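Local structure of putative cytochrome P450 154A1 (Streptomyces coelicolor, 1ODO) at residues A[113-118]-A[364-369]; A[245-250]-A[358-363]; A[389-392]-A[398-401]. The protein belongs to the cytochrome P450 family, a mostly helical haem-protein fold, and holds a protoporphyrin IX iron complex with 4-phenyl-1H-imidazole bound to the iron. All coordinates share one frame; numbering follows the deposited sequence. Where two conformers were deposited one is given.

Contact 1 (A[113-118]-A[364-369])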
ATOM      1  N   ALA A 113       0.116  22.153  -2.004  1.00 23.19           N
ATOM      2  CA  ALA A 113      -0.641  23.030  -1.114  1.00 23.97           C
ATOM      3  C   ALA A 113      -0.801  22.437   0.283  1.00 23.90           C
ATOM      4  O   ALA A 113      -1.005  23.167   1.252  1.00 24.17           O
ATOM      5  CB  ALA A 113      -2.014  23.319  -1.715  1.00 24.27           C
ATOM      6  N   MET A 114      -0.701  21.115   0.382  1.00 22.11           N
ATOM      7  CA  MET A 114      -0.836  20.425   1.663  1.00 22.25           C
ATOM      8  C   MET A 114       0.472  20.327   2.441  1.00 20.91           C
ATOM      9  O   MET A 114       0.466  19.984   3.621  1.00 19.45           O
ATOM     10  CB  MET A 114      -1.347  19.000   1.450  1.00 25.16           C
ATOM     11  CG  MET A 114      -2.727  18.878   0.864  1.00 29.05           C
ATOM     12  SD  MET A 114      -3.125  17.130   0.675  1.00 35.62           S
ATOM     13  CE  MET A 114      -3.339  16.656   2.406  1.00 32.44           C
ATOM     14  N   ARG A 115       1.590  20.614   1.784  1.00 20.01           N
ATOM     15  CA  ARG A 115       2.884  20.531   2.451  1.00 21.37           C
ATOM     16  C   ARG A 115       2.947  21.178   3.835  1.00 20.96           C
ATOM     17  O   ARG A 115       3.368  20.538   4.796  1.00 20.30           O
ATOM     18  CB  ARG A 115       3.987  21.092   1.548  1.00 23.54           C
ATOM     19  CG  ARG A 115       5.399  20.877   2.086  1.00 28.70           C
ATOM     20  CD  ARG A 115       6.450  21.229   1.040  1.00 33.02           C
ATOM     21  NE  ARG A 115       6.501  20.247  -0.042  1.00 36.31           N
ATOM     22  CZ  ARG A 115       7.183  19.105   0.015  1.00 37.62           C
ATOM     23  NH1 ARG A 115       7.881  18.801   1.103  1.00 38.80           N
ATOM     24  NH2 ARG A 115       7.161  18.262  -1.012  1.00 36.33           N
ATOM     25  N   PRO A 116       2.521  22.445   3.962  1.00 20.29           N
ATOM     26  CA  PRO A 116       2.569  23.101   5.274  1.00 20.73           C
ATOM     27  C   PRO A 116       1.813  22.331   6.352  1.00 20.78           C
ATOM     28  O   PRO A 116       2.305  22.167   7.467  1.00 19.34           O
ATOM     29  CB  PRO A 116       1.951  24.469   4.998  1.00 22.03           C
ATOM     30  CG  PRO A 116       2.355  24.726   3.579  1.00 21.15           C
ATOM     31  CD  PRO A 116       2.071  23.392   2.928  1.00 21.49           C
ATOM     32  N   ALA A 117       0.617  21.859   6.016  1.00 19.46           N
ATOM     33  CA  ALA A 117      -0.187  21.109   6.972  1.00 19.84           C
ATOM     34  C   ALA A 117       0.492  19.798   7.346  1.00 18.90           C
ATOM     35  O   ALA A 117       0.551  19.434   8.518  1.00 18.23           O
ATOM     36  CB  ALA A 117      -1.578  20.838   6.397  1.00 19.70           C
ATOM     37  N   VAL A 118       1.009  19.084   6.353  1.00 19.74           N
ATOM     38  CA  VAL A 118       1.675  17.814   6.625  1.00 18.26           C
ATOM     39  C   VAL A 118       2.945  18.034   7.449  1.00 18.99           C
ATOM     40  O   VAL A 118       3.221  17.282   8.382  1.00 18.20           O
ATOM     41  CB  VAL A 118       2.007  17.066   5.312  1.00 18.41           C
ATOM     42  CG1 VAL A 118       2.719  15.744   5.619  1.00 18.91           C
ATOM     43  CG2 VAL A 118       0.718  16.800   4.538  1.00 16.73           C
ATOM     44  N   VAL A 364       6.478  10.409   3.691  1.00 12.09           N
ATOM     45  CA  VAL A 364       7.695   9.712   4.084  1.00 11.20           C
ATOM     46  C   VAL A 364       8.946  10.580   4.046  1.00 11.34           C
ATOM     47  O   VAL A 364       9.755  10.542   4.973  1.00 12.73           O
ATOM     48  CB  VAL A 364       7.928   8.463   3.212  1.00 10.77           C
ATOM     49  CG1 VAL A 364       9.128   7.688   3.729  1.00 11.39           C
ATOM     50  CG2 VAL A 364       6.683   7.583   3.223  1.00 12.39           C
ATOM     51  N   THR A 365       9.117  11.362   2.986  1.00 11.36           N
ATOM     52  CA  THR A 365      10.300  12.210   2.899  1.00 13.93           C
ATOM     53  C   THR A 365      10.320  13.214   4.055  1.00 14.62           C
ATOM     54  O   THR A 365      11.356  13.416   4.688  1.00 13.88           O
ATOM     55  CB  THR A 365      10.377  12.955   1.539  1.00 16.56           C
ATOM     56  OG1 THR A 365       9.237  13.805   1.382  1.00 21.23           O
ATOM     57  CG2 THR A 365      10.414  11.952   0.389  1.00 15.14           C
ATOM     58  N   LEU A 366       9.172  13.820   4.344  1.00 14.39           N
ATOM     59  CA  LEU A 366       9.082  14.790   5.434  1.00 15.49           C
ATOM     60  C   LEU A 366       9.347  14.126   6.784  1.00 15.81           C
ATOM     61  O   LEU A 366      10.072  14.667   7.626  1.00 15.13           O
ATOM     62  CB  LEU A 366       7.700  15.448   5.453  1.00 14.76           C
ATOM     63  CG  LEU A 366       7.444  16.529   4.399  1.00 17.03           C
ATOM     64  CD1 LEU A 366       6.019  17.030   4.525  1.00 16.38           C
ATOM     65  CD2 LEU A 366       8.430  17.680   4.595  1.00 15.85           C
ATOM     66  N   ALA A 367       8.759  12.951   6.990  1.00 15.63           N
ATOM     67  CA  ALA A 367       8.943  12.229   8.241  1.00 15.19           C
ATOM     68  C   ALA A 367      10.420  11.912   8.465  1.00 15.43           C
ATOM     69  O   ALA A 367      10.949  12.134   9.553  1.00 13.54           O
ATOM     70  CB  ALA A 367       8.121  10.944   8.230  1.00 15.87           C
ATOM     71  N   LEU A 368      11.092  11.410   7.433  1.00 13.71           N
ATOM     72  CA  LEU A 368      12.509  11.078   7.558  1.00 15.13           C
ATOM     73  C   LEU A 368      13.359  12.287   7.920  1.00 15.47           C
ATOM     74  O   LEU A 368      14.167  12.229   8.845  1.00 14.84           O
ATOM     75  CB  LEU A 368      13.040  10.469   6.260  1.00 14.01           C
ATOM     76  CG  LEU A 368      12.499   9.091   5.874  1.00 15.86           C
ATOM     77  CD1 LEU A 368      13.128   8.660   4.555  1.00 16.23           C
ATOM     78  CD2 LEU A 368      12.810   8.082   6.972  1.00 14.55           C
ATOM     79  N   GLU A 369      13.169  13.375   7.183  1.00 17.29           N
ATOM     80  CA  GLU A 369      13.913  14.608   7.411  1.00 18.10           C
ATOM     81  C   GLU A 369      13.761  15.110   8.839  1.00 18.55           C
ATOM     82  O   GLU A 369      14.748  15.430   9.504  1.00 18.19           O
ATOM     83  CB  GLU A 369      13.444  15.687   6.430  1.00 19.88           C
ATOM     84  CG  GLU A 369      14.095  17.042   6.640  1.00 26.79           C
ATOM     85  CD  GLU A 369      13.709  18.047   5.574  1.00 29.88           C
ATOM     86  OE1 GLU A 369      12.498  18.244   5.344  1.00 34.13           O
ATOM     87  OE2 GLU A 369      14.621  18.644   4.968  1.00 34.27           O
TER
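Between segments 113-118 and 364-369, of helices 108-131 and 357-374, the nearest CA atoms are those of Val118 and Leu366, 8.1 Å apart; the first helix is kinked here, the N atoms of Pro116 and Ala117 having no bond to the preceding turn. At such a spacing the gap is bridged by side chains alone, and Leu366 does most of the bridging. Its two methyl branches divide the work. CD1 of Leu366 meets CG1 of Val118 at 3.7 Å, an apolar touch in which the two side chains lie roughly at right angles. The valine offers this branch because CG1 stands anti to its backbone N (chi1 179°). The other leucine methyl, CD2 of Leu366, lies 3.7 Å from NH1 of Arg115, approached obliquely to the guanidinium plane. Arg115 gets there with an extended start and a bend at chi3 (-72°), which swings NH1 toward the leucine branch. Met362, one turn earlier on helix 357-374, touches the side chains of both Arg115 and Val118, adding to the packing. Glu369 carries the opposite charge, but its OE1 stays 6.3 Å from NH1 of Arg115, too far for a salt bridge. No hydrogen bond spans the two segments, so they are joined by van der Waals packing: a buried valine-leucine pair bordered by a partly exposed arginine whose charged group lies against a hydrocarbon branch.

Contact 2 (A[245-250]-A[358-363]). With HEM (protoporphyrin IX containing Fe), chain B; PIM (4-phenyl-1H-imidazole), chain C.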
ATOM      1  N   GLU A 245      -3.202   2.375   6.303  0.61 17.94           N
ATOM      2  CA  GLU A 245      -2.234   1.302   6.162  0.61 17.42           C
ATOM      3  C   GLU A 245      -1.332   1.652   4.986  0.61 16.10           C
ATOM      4  O   GLU A 245      -1.483   2.704   4.370  0.61 14.44           O
ATOM      5  CB  GLU A 245      -2.947  -0.024   5.888  0.61 19.66           C
ATOM      6  CG  GLU A 245      -3.196  -0.853   7.129  0.61 24.10           C
ATOM      7  CD  GLU A 245      -1.906  -1.253   7.809  0.61 26.98           C
ATOM      8  OE1 GLU A 245      -1.088  -1.944   7.169  0.61 30.59           O
ATOM      9  OE2 GLU A 245      -1.705  -0.872   8.979  0.61 30.49           O
ATOM     10  N   THR A 246      -0.387   0.768   4.694  0.61 15.86           N
ATOM     11  CA  THR A 246       0.549   0.956   3.591  0.61 14.22           C
ATOM     12  C   THR A 246       1.609   2.042   3.790  0.61 13.65           C
ATOM     13  O   THR A 246       2.793   1.717   3.865  0.61 11.50           O
ATOM     14  CB  THR A 246      -0.207   1.205   2.276  0.61 14.72           C
ATOM     15  OG1 THR A 246      -1.491   0.572   2.341  0.61 12.76           O
ATOM     16  CG2 THR A 246       0.555   0.592   1.119  0.61 14.13           C
ATOM     17  N   THR A 247       1.235   3.322   3.852  1.00 13.63           N
ATOM     18  CA  THR A 247       2.291   4.319   4.050  1.00 12.96           C
ATOM     19  C   THR A 247       3.094   4.015   5.317  1.00 12.56           C
ATOM     20  O   THR A 247       4.302   4.255   5.373  1.00 12.37           O
ATOM     21  CB  THR A 247       1.739   5.764   4.117  1.00 14.36           C
ATOM     22  OG1 THR A 247       1.063   6.076   2.891  1.00 13.47           O
ATOM     23  CG2 THR A 247       2.881   6.757   4.300  1.00 16.48           C
ATOM     24  N   VAL A 248       2.417   3.479   6.329  0.61 12.21           N
ATOM     25  CA  VAL A 248       3.069   3.140   7.588  0.61 12.10           C
ATOM     26  C   VAL A 248       4.265   2.226   7.331  0.61 12.83           C
ATOM     27  O   VAL A 248       5.314   2.369   7.956  0.61 13.15           O
ATOM     28  CB  VAL A 248       2.091   2.418   8.549  0.61 12.46           C
ATOM     29  CG1 VAL A 248       1.453   1.231   7.846  0.61  8.45           C
ATOM     30  CG2 VAL A 248       2.831   1.958   9.802  0.61 10.50           C
ATOM     31  N   ASN A 249       4.102   1.293   6.399  1.00 13.70           N
ATOM     32  CA  ASN A 249       5.169   0.360   6.066  1.00 12.76           C
ATOM     33  C   ASN A 249       6.348   0.974   5.335  1.00 12.92           C
ATOM     34  O   ASN A 249       7.479   0.503   5.466  1.00 13.35           O
ATOM     35  CB  ASN A 249       4.592  -0.810   5.277  1.00 14.73           C
ATOM     36  CG  ASN A 249       3.619  -1.613   6.102  1.00 16.73           C
ATOM     37  OD1 ASN A 249       3.897  -1.931   7.261  1.00 18.39           O
ATOM     38  ND2 ASN A 249       2.471  -1.944   5.523  1.00 18.55           N
ATOM     39  N   VAL A 250       6.094   2.022   4.562  1.00 11.02           N
ATOM     40  CA  VAL A 250       7.175   2.669   3.839  1.00 11.68           C
ATOM     41  C   VAL A 250       8.026   3.411   4.867  1.00 11.71           C
ATOM     42  O   VAL A 250       9.253   3.399   4.794  1.00 10.77           O
ATOM     43  CB  VAL A 250       6.644   3.669   2.800  1.00 11.85           C
ATOM     44  CG1 VAL A 250       7.803   4.238   1.996  1.00 13.18           C
ATOM     45  CG2 VAL A 250       5.645   2.982   1.877  1.00 12.77           C
ATOM     46  N   PRO A 358       1.924  10.677  -4.846  1.00 12.18           N
ATOM     47  CA  PRO A 358       2.587  11.933  -4.484  1.00 12.42           C
ATOM     48  C   PRO A 358       2.468  12.308  -3.009  1.00 13.28           C
ATOM     49  O   PRO A 358       3.413  12.841  -2.424  1.00 12.85           O
ATOM     50  CB  PRO A 358       1.937  12.958  -5.425  1.00 14.37           C
ATOM     51  CG  PRO A 358       0.590  12.373  -5.703  1.00 15.27           C
ATOM     52  CD  PRO A 358       0.881  10.899  -5.865  1.00 11.51           C
ATOM     53  N   LEU A 359       1.317  12.020  -2.410  1.00 12.69           N
ATOM     54  CA  LEU A 359       1.094  12.331  -1.000  1.00 14.01           C
ATOM     55  C   LEU A 359       1.926  11.398  -0.119  1.00 12.82           C
ATOM     56  O   LEU A 359       2.558  11.838   0.841  1.00 13.43           O
ATOM     57  CB  LEU A 359      -0.397  12.199  -0.654  1.00 15.14           C
ATOM     58  CG  LEU A 359      -0.789  12.561   0.784  1.00 16.46           C
ATOM     59  CD1 LEU A 359      -0.308  13.971   1.111  1.00 15.06           C
ATOM     60  CD2 LEU A 359      -2.299  12.460   0.948  1.00 15.17           C
ATOM     61  N   ALA A 360       1.931  10.108  -0.448  1.00 11.98           N
ATOM     62  CA  ALA A 360       2.702   9.140   0.331  1.00 10.90           C
ATOM     63  C   ALA A 360       4.184   9.503   0.276  1.00 11.56           C
ATOM     64  O   ALA A 360       4.875   9.511   1.295  1.00 11.30           O
ATOM     65  CB  ALA A 360       2.487   7.724  -0.211  1.00 12.48           C
ATOM     66  N   ARG A 361       4.676   9.808  -0.920  1.00 13.19           N
ATOM     67  CA  ARG A 361       6.078  10.169  -1.069  1.00 13.17           C
ATOM     68  C   ARG A 361       6.402  11.375  -0.186  1.00 13.99           C
ATOM     69  O   ARG A 361       7.412  11.382   0.515  1.00 13.57           O
ATOM     70  CB  ARG A 361       6.394  10.458  -2.541  1.00 13.26           C
ATOM     71  CG  ARG A 361       6.619   9.188  -3.372  1.00 12.21           C
ATOM     72  CD  ARG A 361       6.666   9.464  -4.871  1.00 13.04           C
ATOM     73  NE  ARG A 361       7.364   8.396  -5.589  1.00 13.08           N
ATOM     74  CZ  ARG A 361       7.005   7.921  -6.779  1.00 13.55           C
ATOM     75  NH1 ARG A 361       5.940   8.410  -7.406  1.00 14.16           N
ATOM     76  NH2 ARG A 361       7.723   6.964  -7.350  1.00 14.16           N
ATOM     77  N   MET A 362       5.530  12.380  -0.190  1.00 13.90           N
ATOM     78  CA  MET A 362       5.769  13.564   0.626  1.00 13.88           C
ATOM     79  C   MET A 362       5.767  13.222   2.114  1.00 13.35           C
ATOM     80  O   MET A 362       6.639  13.668   2.858  1.00 13.18           O
ATOM     81  CB  MET A 362       4.721  14.645   0.343  1.00 15.80           C
ATOM     82  CG  MET A 362       5.030  15.964   1.041  1.00 18.06           C
ATOM     83  SD  MET A 362       3.940  17.306   0.535  1.00 23.48           S
ATOM     84  CE  MET A 362       2.460  16.817   1.376  1.00 18.38           C
ATOM     85  N   GLU A 363       4.792  12.426   2.544  1.00 12.66           N
ATOM     86  CA  GLU A 363       4.694  12.030   3.944  1.00 12.89           C
ATOM     87  C   GLU A 363       5.974  11.378   4.446  1.00 12.29           C
ATOM     88  O   GLU A 363       6.497  11.744   5.496  1.00 11.11           O
ATOM     89  CB  GLU A 363       3.534  11.046   4.150  1.00 13.53           C
ATOM     90  CG  GLU A 363       2.151  11.682   4.138  1.00 16.57           C
ATOM     91  CD  GLU A 363       1.050  10.682   4.452  1.00 18.22           C
ATOM     92  OE1 GLU A 363       1.243   9.853   5.367  1.00 18.54           O
ATOM     93  OE2 GLU A 363      -0.012  10.733   3.799  1.00 19.86           O
TER
HETATM   94  CHA HEM B1407      -3.725   1.864  -5.785  1.00 13.23           C
HETATM   95  CHB HEM B1407      -4.672   5.577  -2.869  1.00 10.62           C
HETATM   96  CHC HEM B1407      -0.455   4.895  -0.618  1.00 11.97           C
HETATM   97  CHD HEM B1407       0.463   1.178  -3.521  1.00 10.84           C
HETATM   98  C1A HEM B1407      -4.362   2.940  -5.216  1.00 11.83           C
HETATM   99  C2A HEM B1407      -5.660   3.479  -5.607  1.00 12.21           C
HETATM  100  C3A HEM B1407      -5.928   4.509  -4.792  1.00 12.56           C
HETATM  101  C4A HEM B1407      -4.808   4.654  -3.873  1.00 11.45           C
HETATM  102  CMA HEM B1407      -7.179   5.405  -4.786  1.00 12.77           C
HETATM  103  CAA HEM B1407      -6.526   2.918  -6.757  1.00 11.43           C
HETATM  104  CBA HEM B1407      -6.079   3.500  -8.110  1.00 13.19           C
HETATM  105  CGA HEM B1407      -6.856   3.005  -9.329  1.00 12.61           C
HETATM  106  O1A HEM B1407      -7.235   1.782  -9.290  1.00 11.97           O
HETATM  107  O2A HEM B1407      -7.058   3.792 -10.252  1.00 13.65           O
HETATM  108  C1B HEM B1407      -3.622   5.715  -2.000  1.00 10.88           C
HETATM  109  C2B HEM B1407      -3.554   6.718  -0.951  1.00 12.30           C
HETATM  110  C3B HEM B1407      -2.364   6.532  -0.311  1.00 12.00           C
HETATM  111  C4B HEM B1407      -1.695   5.422  -0.953  1.00 10.76           C
HETATM  112  CMB HEM B1407      -4.649   7.765  -0.662  1.00 12.41           C
HETATM  113  CAB HEM B1407      -1.773   7.309   0.882  1.00 11.92           C
HETATM  114  CBB HEM B1407      -1.445   8.781   0.580  1.00 17.57           C
HETATM  115  C1C HEM B1407       0.170   3.817  -1.229  1.00 10.22           C
HETATM  116  C2C HEM B1407       1.482   3.288  -0.826  1.00 10.85           C
HETATM  117  C3C HEM B1407       1.740   2.238  -1.638  1.00  9.99           C
HETATM  118  C4C HEM B1407       0.611   2.119  -2.538  1.00 10.72           C
HETATM  119  CMC HEM B1407       2.331   3.889   0.338  1.00  8.45           C
HETATM  120  CAC HEM B1407       2.952   1.271  -1.697  1.00 10.21           C
HETATM  121  CBC HEM B1407       4.348   1.903  -1.659  1.00  9.07           C
HETATM  122  C1D HEM B1407      -0.583   1.025  -4.388  1.00 12.34           C
HETATM  123  C2D HEM B1407      -0.696   0.000  -5.400  1.00 12.80           C
HETATM  124  C3D HEM B1407      -1.878   0.184  -6.033  1.00 12.54           C
HETATM  125  C4D HEM B1407      -2.501   1.337  -5.425  1.00 13.26           C
HETATM  126  CMD HEM B1407       0.360  -1.093  -5.658  1.00 12.79           C
HETATM  127  CAD HEM B1407      -2.448  -0.695  -7.159  1.00 16.04           C
HETATM  128  CBD HEM B1407      -1.773  -0.630  -8.533  1.00 17.12           C
HETATM  129  CGD HEM B1407      -2.485  -1.631  -9.417  1.00 16.08           C
HETATM  130  O1D HEM B1407      -1.888  -2.663  -9.747  1.00 14.98           O
HETATM  131  O2D HEM B1407      -3.670  -1.361  -9.722  1.00 17.29           O
HETATM  132  NA  HEM B1407      -3.868   3.679  -4.167  1.00 11.11           N
HETATM  133  NB  HEM B1407      -2.475   4.929  -1.976  1.00 10.62           N
HETATM  134  NC  HEM B1407      -0.335   3.089  -2.278  1.00 10.01           N
HETATM  135  ND  HEM B1407      -1.707   1.846  -4.405  1.00 11.20           N
HETATM  136 FE   HEM B1407      -2.087   3.381  -3.225  1.00 11.03          FE
HETATM  137  N1  PIM C1408      -3.710   0.795  -0.072  1.00 12.63           N
HETATM  138  C2  PIM C1408      -2.785   1.693  -0.580  1.00 12.66           C
HETATM  139  N3  PIM C1408      -3.112   1.977  -1.738  1.00 14.45           N
HETATM  140  C4  PIM C1408      -4.213   1.333  -2.080  1.00 13.52           C
HETATM  141  C5  PIM C1408      -4.610   0.582  -1.048  1.00 11.80           C
HETATM  142  C6  PIM C1408      -5.793  -0.336  -0.896  1.00 12.74           C
HETATM  143  C7  PIM C1408      -6.339  -0.532   0.414  1.00 13.84           C
HETATM  144  C8  PIM C1408      -7.475  -1.413   0.567  1.00 15.35           C
HETATM  145  C9  PIM C1408      -8.006  -2.047  -0.584  1.00 13.51           C
HETATM  146  C10 PIM C1408      -7.459  -1.844  -1.879  1.00 14.94           C
HETATM  147  C11 PIM C1408      -6.338  -0.970  -1.995  1.00 12.69           C
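Thr247 turns its two branches to different partners: with chi1 at -60°, CG2 stands anti to the backbone N and reaches Glu363, while OG1, anti to the carbonyl carbon, faces Ala360 and the haem edge. CG2 of Thr247 lies 3.7 Å from OE1 of Glu363, whose chain runs extended beyond CG and meets the threonine at about a right angle. OG1 of Thr247 sits 3.8 Å from CB of Ala360. The same OG1 of Thr247 is 3.6 Å from the haem methyl CMC. The CB of Ala360 also lies against CMC, so Thr247 and Ala360 both pack on the porphyrin rim, and their CA atoms come within 6.1 Å. In the cytochrome P450 fold this is where helix I, interrupted at Glu245 and Thr246 on the side of the haem where 4-phenyl-1H-imidazole binds, meets helix L. In one of its two modelled conformers, Thr246 lies against both the haem and that ligand. N3 of 4-phenyl-1H-imidazole binds the haem iron at 2.3 Å. Val250 meets the methyl CMC through CG2, whereas Leu359 packs against the vinyl carbon CBB with CB, CG and CD2. Leu359 also touches Val152 and Leu156 of helix 147-157.

Contact 3 (A[389-392]-A[398-401])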
ATOM      1  N   PRO A 389       8.025 -10.007  10.715  1.00 17.47           N
ATOM      2  CA  PRO A 389       7.194  -9.249   9.782  1.00 16.49           C
ATOM      3  C   PRO A 389       5.712  -9.271  10.126  1.00 16.89           C
ATOM      4  O   PRO A 389       5.223 -10.193  10.786  1.00 15.06           O
ATOM      5  CB  PRO A 389       7.466  -9.940   8.452  1.00 17.66           C
ATOM      6  CG  PRO A 389       7.581 -11.383   8.871  1.00 17.65           C
ATOM      7  CD  PRO A 389       8.450 -11.291  10.123  1.00 17.55           C
ATOM      8  N   VAL A 390       5.002  -8.235   9.692  1.00 15.93           N
ATOM      9  CA  VAL A 390       3.573  -8.153   9.941  1.00 15.46           C
ATOM     10  C   VAL A 390       3.036  -9.415   9.255  1.00 15.65           C
ATOM     11  O   VAL A 390       3.480  -9.763   8.160  1.00 14.50           O
ATOM     12  CB  VAL A 390       2.974  -6.899   9.269  1.00 17.12           C
ATOM     13  CG1 VAL A 390       1.457  -7.001   9.216  1.00 18.92           C
ATOM     14  CG2 VAL A 390       3.397  -5.653  10.037  1.00 17.58           C
ATOM     15  N   PRO A 391       2.099 -10.128   9.897  1.00 16.91           N
ATOM     16  CA  PRO A 391       1.529 -11.354   9.321  1.00 16.27           C
ATOM     17  C   PRO A 391       0.636 -11.065   8.120  1.00 15.63           C
ATOM     18  O   PRO A 391      -0.587 -11.012   8.245  1.00 16.12           O
ATOM     19  CB  PRO A 391       0.744 -11.951  10.492  1.00 18.29           C
ATOM     20  CG  PRO A 391       1.425 -11.376  11.704  1.00 18.81           C
ATOM     21  CD  PRO A 391       1.648  -9.954  11.287  1.00 17.30           C
ATOM     22  N   SER A 392       1.251 -10.882   6.954  1.00 15.40           N
ATOM     23  CA  SER A 392       0.488 -10.595   5.750  1.00 12.82           C
ATOM     24  C   SER A 392       1.248 -10.939   4.476  1.00 13.98           C
ATOM     25  O   SER A 392       2.458 -10.715   4.374  1.00 12.92           O
ATOM     26  CB  SER A 392       0.108  -9.111   5.719  1.00 11.68           C
ATOM     27  OG  SER A 392      -0.645  -8.796   4.558  1.00 11.20           O
ATOM     28  N   HIS A 398       7.417  -4.392   9.635  1.00 14.27           N
ATOM     29  CA  HIS A 398       7.810  -5.074  10.863  1.00 14.54           C
ATOM     30  C   HIS A 398       6.679  -4.914  11.870  1.00 14.21           C
ATOM     31  O   HIS A 398       5.992  -3.900  11.876  1.00 14.78           O
ATOM     32  CB  HIS A 398       9.095  -4.464  11.445  1.00 14.28           C
ATOM     33  CG  HIS A 398      10.284  -4.564  10.540  1.00 15.35           C
ATOM     34  ND1 HIS A 398      10.599  -3.596   9.609  1.00 15.53           N
ATOM     35  CD2 HIS A 398      11.229  -5.527  10.416  1.00 15.89           C
ATOM     36  CE1 HIS A 398      11.686  -3.959   8.951  1.00 16.03           C
ATOM     37  NE2 HIS A 398      12.087  -5.127   9.421  1.00 15.22           N
ATOM     38  N   GLN A 399       6.479  -5.916  12.719  1.00 14.61           N
ATOM     39  CA  GLN A 399       5.416  -5.837  13.716  1.00 17.12           C
ATOM     40  C   GLN A 399       5.693  -4.699  14.690  1.00 17.28           C
ATOM     41  O   GLN A 399       4.772  -4.087  15.232  1.00 18.52           O
ATOM     42  CB  GLN A 399       5.310  -7.163  14.470  1.00 17.24           C
ATOM     43  CG  GLN A 399       4.702  -8.283  13.639  1.00 20.79           C
ATOM     44  CD  GLN A 399       4.590  -9.587  14.407  1.00 23.98           C
ATOM     45  OE1 GLN A 399       4.264  -9.594  15.593  1.00 24.43           O
ATOM     46  NE2 GLN A 399       4.848 -10.697  13.729  1.00 24.97           N
ATOM     47  N   ARG A 400       6.972  -4.417  14.899  1.00 17.86           N
ATOM     48  CA  ARG A 400       7.396  -3.354  15.800  1.00 19.67           C
ATOM     49  C   ARG A 400       8.741  -2.801  15.338  1.00 18.28           C
ATOM     50  O   ARG A 400       9.488  -3.481  14.636  1.00 17.71           O
ATOM     51  CB  ARG A 400       7.502  -3.904  17.224  1.00 23.19           C
ATOM     52  CG  ARG A 400       8.333  -5.173  17.325  1.00 29.43           C
ATOM     53  CD  ARG A 400       8.002  -5.992  18.576  1.00 36.21           C
ATOM     54  NE  ARG A 400       8.189  -5.234  19.810  1.00 40.27           N
ATOM     55  CZ  ARG A 400       7.290  -4.399  20.319  1.00 42.64           C
ATOM     56  NH1 ARG A 400       6.130  -4.215  19.702  1.00 44.84           N
ATOM     57  NH2 ARG A 400       7.552  -3.740  21.441  1.00 44.71           N
ATOM     58  N   LEU A 401       9.037  -1.563  15.722  1.00 17.35           N
ATOM     59  CA  LEU A 401      10.295  -0.925  15.346  1.00 17.16           C
ATOM     60  C   LEU A 401      10.839  -0.202  16.574  1.00 18.22           C
ATOM     61  O   LEU A 401      10.773   1.027  16.669  1.00 16.85           O
ATOM     62  CB  LEU A 401      10.070   0.064  14.196  1.00 17.28           C
ATOM     63  CG  LEU A 401      11.325   0.670  13.557  1.00 18.95           C
ATOM     64  CD1 LEU A 401      12.247  -0.438  13.057  1.00 19.00           C
ATOM     65  CD2 LEU A 401      10.927   1.577  12.410  1.00 19.56           C
TER
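Gln399 and Pro389 supply the one hydrogen bond across this pair of segments. NE2 of Gln399 donates to O of Pro389 at 3.0 Å, and the bond is nearly straight, with an N-H...O angle of 165°. The acceptor lies close to the plane of the glutamine amide, but the donor stands above the carbonyl plane, 46° out of it. Gln399 can reach so far because its chain is extended beyond CG (chi2 -179°), which carries the amide alongside the opposing backbone. Backbone pairing comes next: Pro389 and His398, their CA atoms 4.4 Å apart, are the non-hydrogen-bonded pair of a single antiparallel beta bridge, made by the backbone bonds of Val390 with Gly397 and of Gln399 with Pro388. Van der Waals contacts complete the set. CG2 of Val390 rests 3.6 Å from the carbonyl O of His398, CG of Gln399 approaches CA of Val390 at 3.9 Å, and the ring of Pro391 crosses the glutamine side chain at about a right angle, CG of Pro391 lying 4.0 Å from NE2 of Gln399. Pro391 is also the centre of an inverse gamma turn. The whole lies at the surface in the loop between strands 379-380 and 402-404. Beside it runs helix 247-260, where Asp252 is hydrogen-bonded to ND1 of His398 and His256 meets the histidine ring, while Val390 leans on Arg141 of helix 140-145.

How the contacts relate
The three contacts illustrate how the means of joining changes with place in a fold. Contacts 1 and 2 are buried and use successive turns of helix 357-374, one facing helix 108-131 and the other facing helix 247-260 and the haem. They touch directly where Val364 of contact 1 packs on Thr247 and Val250 of contact 2. Neither has a hydrogen bond between its segments; contact 1 relies on aliphatic packing edged by an arginine, and contact 2 adds the porphyrin rim as a shared partner. Contact 3, a surface loop about 16 Å from contact 2 between centres, depends instead on backbone pairing and a hydrogen bond from a side-chain amide, yet His398 ties it to helix 247-260.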